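Local coordinates for protein arsenate reductase (ArsC) (Archaeoglobus fulgidus, PDB 1Y1L) that probably reduces arsenate to arsenite in arsenic detoxification, using a fold shared with low molecular weight phosphotyrosine phosphatases, at residues I73-E78 / K89-W94. Residues are numbered along the deposited sequence; the frame is centred on the assembly and turned at random.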
# COMPACT_ATOMS: atom_id res chain seq x y z
N ILE A 73 -9.13 4.91 -11.01
CA ILE A 73 -9.74 3.66 -10.60
C ILE A 73 -10.16 3.78 -9.14
O ILE A 73 -9.32 3.91 -8.25
CB ILE A 73 -8.82 2.43 -10.89
CG1 ILE A 73 -9.38 1.15 -10.26
CG2 ILE A 73 -7.40 2.71 -10.48
CD1 ILE A 73 -8.94 0.89 -8.83
N VAL A 74 -11.47 3.90 -8.93
CA VAL A 74 -12.04 4.00 -7.59
C VAL A 74 -12.24 2.58 -7.07
O VAL A 74 -12.81 1.74 -7.76
CB VAL A 74 -13.38 4.77 -7.63
CG1 VAL A 74 -14.08 4.52 -8.94
CG2 VAL A 74 -14.28 4.35 -6.48
N THR A 75 -11.72 2.32 -5.87
CA THR A 75 -11.82 1.00 -5.24
C THR A 75 -12.85 0.98 -4.11
O THR A 75 -12.74 1.74 -3.14
CB THR A 75 -10.44 0.52 -4.71
OG1 THR A 75 -9.60 0.16 -5.81
CG2 THR A 75 -10.60 -0.69 -3.81
N VAL A 76 -13.87 0.15 -4.25
CA VAL A 76 -14.89 0.03 -3.22
C VAL A 76 -14.41 -1.00 -2.20
O VAL A 76 -14.52 -2.21 -2.40
CB VAL A 76 -16.26 -0.40 -3.81
CG1 VAL A 76 -17.25 -0.65 -2.70
CG2 VAL A 76 -16.80 0.68 -4.71
N CYS A 77 -13.81 -0.48 -1.12
CA CYS A 77 -13.27 -1.30 -0.04
C CYS A 77 -14.29 -1.71 1.04
O CYS A 77 -15.38 -1.14 1.14
CB CYS A 77 -12.14 -0.52 0.69
SG CYS A 77 -11.24 0.54 -0.49
N GLU A 78 -13.90 -2.72 1.82
CA GLU A 78 -14.72 -3.25 2.91
C GLU A 78 -14.53 -2.39 4.17
O GLU A 78 -13.93 -1.32 4.10
CB GLU A 78 -14.29 -4.69 3.21
CG GLU A 78 -14.31 -5.62 2.00
CD GLU A 78 -15.63 -6.33 1.82
OE1 GLU A 78 -16.51 -5.78 1.11
OE2 GLU A 78 -15.80 -7.44 2.37
N LYS A 89 -1.01 4.39 -11.15
CA LYS A 89 -2.11 5.28 -11.57
C LYS A 89 -2.90 5.82 -10.37
O LYS A 89 -2.69 5.41 -9.23
CB LYS A 89 -3.10 4.53 -12.46
CG LYS A 89 -2.79 4.56 -13.94
CD LYS A 89 -3.11 5.92 -14.56
CE LYS A 89 -3.00 5.89 -16.08
NZ LYS A 89 -3.53 7.13 -16.70
N PRO A 90 -3.86 6.72 -10.62
CA PRO A 90 -4.66 7.28 -9.52
C PRO A 90 -5.81 6.37 -9.11
O PRO A 90 -6.56 5.90 -9.96
CB PRO A 90 -5.17 8.59 -10.09
CG PRO A 90 -5.35 8.27 -11.52
CD PRO A 90 -4.10 7.48 -11.86
N VAL A 91 -5.93 6.13 -7.81
CA VAL A 91 -6.99 5.28 -7.27
C VAL A 91 -7.47 5.73 -5.88
O VAL A 91 -6.65 6.07 -5.02
CB VAL A 91 -6.60 3.76 -7.26
CG1 VAL A 91 -5.15 3.54 -7.69
CG2 VAL A 91 -6.86 3.14 -5.91
N THR A 92 -8.79 5.77 -5.69
CA THR A 92 -9.38 6.16 -4.41
C THR A 92 -9.95 4.93 -3.69
O THR A 92 -9.91 3.81 -4.22
CB THR A 92 -10.53 7.17 -4.60
OG1 THR A 92 -10.22 8.09 -5.65
CG2 THR A 92 -10.74 7.96 -3.33
N ARG A 93 -10.50 5.14 -2.50
CA ARG A 93 -11.08 4.06 -1.72
C ARG A 93 -12.40 4.45 -1.08
O ARG A 93 -12.48 5.44 -0.36
CB ARG A 93 -10.10 3.64 -0.63
CG ARG A 93 -8.78 3.13 -1.18
CD ARG A 93 -7.80 2.82 -0.07
NE ARG A 93 -6.55 2.25 -0.58
CZ ARG A 93 -5.35 2.49 -0.05
NH1 ARG A 93 -4.27 1.92 -0.59
NH2 ARG A 93 -5.21 3.31 0.99
N TRP A 94 -13.45 3.68 -1.37
CA TRP A 94 -14.76 3.97 -0.80
C TRP A 94 -15.15 2.84 0.12
O TRP A 94 -15.29 1.71 -0.31
CB TRP A 94 -15.82 4.08 -1.88
CG TRP A 94 -15.68 5.26 -2.75
CD1 TRP A 94 -14.74 6.24 -2.65
CD2 TRP A 94 -16.49 5.58 -3.88
NE1 TRP A 94 -14.90 7.14 -3.67
CE2 TRP A 94 -15.97 6.76 -4.44
CE3 TRP A 94 -17.60 4.98 -4.48
CZ2 TRP A 94 -16.52 7.35 -5.57
CZ3 TRP A 94 -18.14 5.56 -5.60
CH2 TRP A 94 -17.60 6.74 -6.14
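Strands 73-77 and 91-94 run parallel, their axes 4.4 Å apart at the closest and inclined by 25°, with I73 abreast of V91 and V76 abreast of W94. The ladder is firmest at T75. T75 N donates to T92 O at 2.9 Å from above the carbonyl plane, whereas T75 O receives W94 N at 2.7 Å, nearly straight (165°) and in plane. Two residues earlier, I73 N gives an equally straight bond to P90 O; at the other end the bond from C77 N to W94 O is bent and weak.

The densest burial centres on W94, on the face it shares with V74 and V76. With CG2 anti to the backbone N, V74 sets this methyl over the centre of the indole six-membered ring, 3.6 Å from its centroid and 14° off the normal, a CH-pi contact. V76 CG2 approaches the same ring obliquely, and R117 of helix 106-121 adds a cation-pi interaction. The pairing joins a central strand, bonded on its other flank to strand 2-6, to the last strand of the four-stranded parallel sheet, order 2-1-3-4, of the low molecular weight phosphatase fold.

On the opposite face, I73 and V91 lie side by side, I73 CG2 3.5 Å from V91 CB, and L85 packs against I73 and T75. R93 marks the more open side: its CB lies beside C77 SG, which is tied to C82 in a disulfide, consistent with an oxidised enzyme, but beyond CG the arginine chain runs out extended, its side chain coming within about 5 Å of a bound cadmium ion. C77 is poorly ordered. Along this outer strand, P90, T92 and R93 are partly exposed and meet a second subunit, to which R93 is hydrogen-bonded through its backbone.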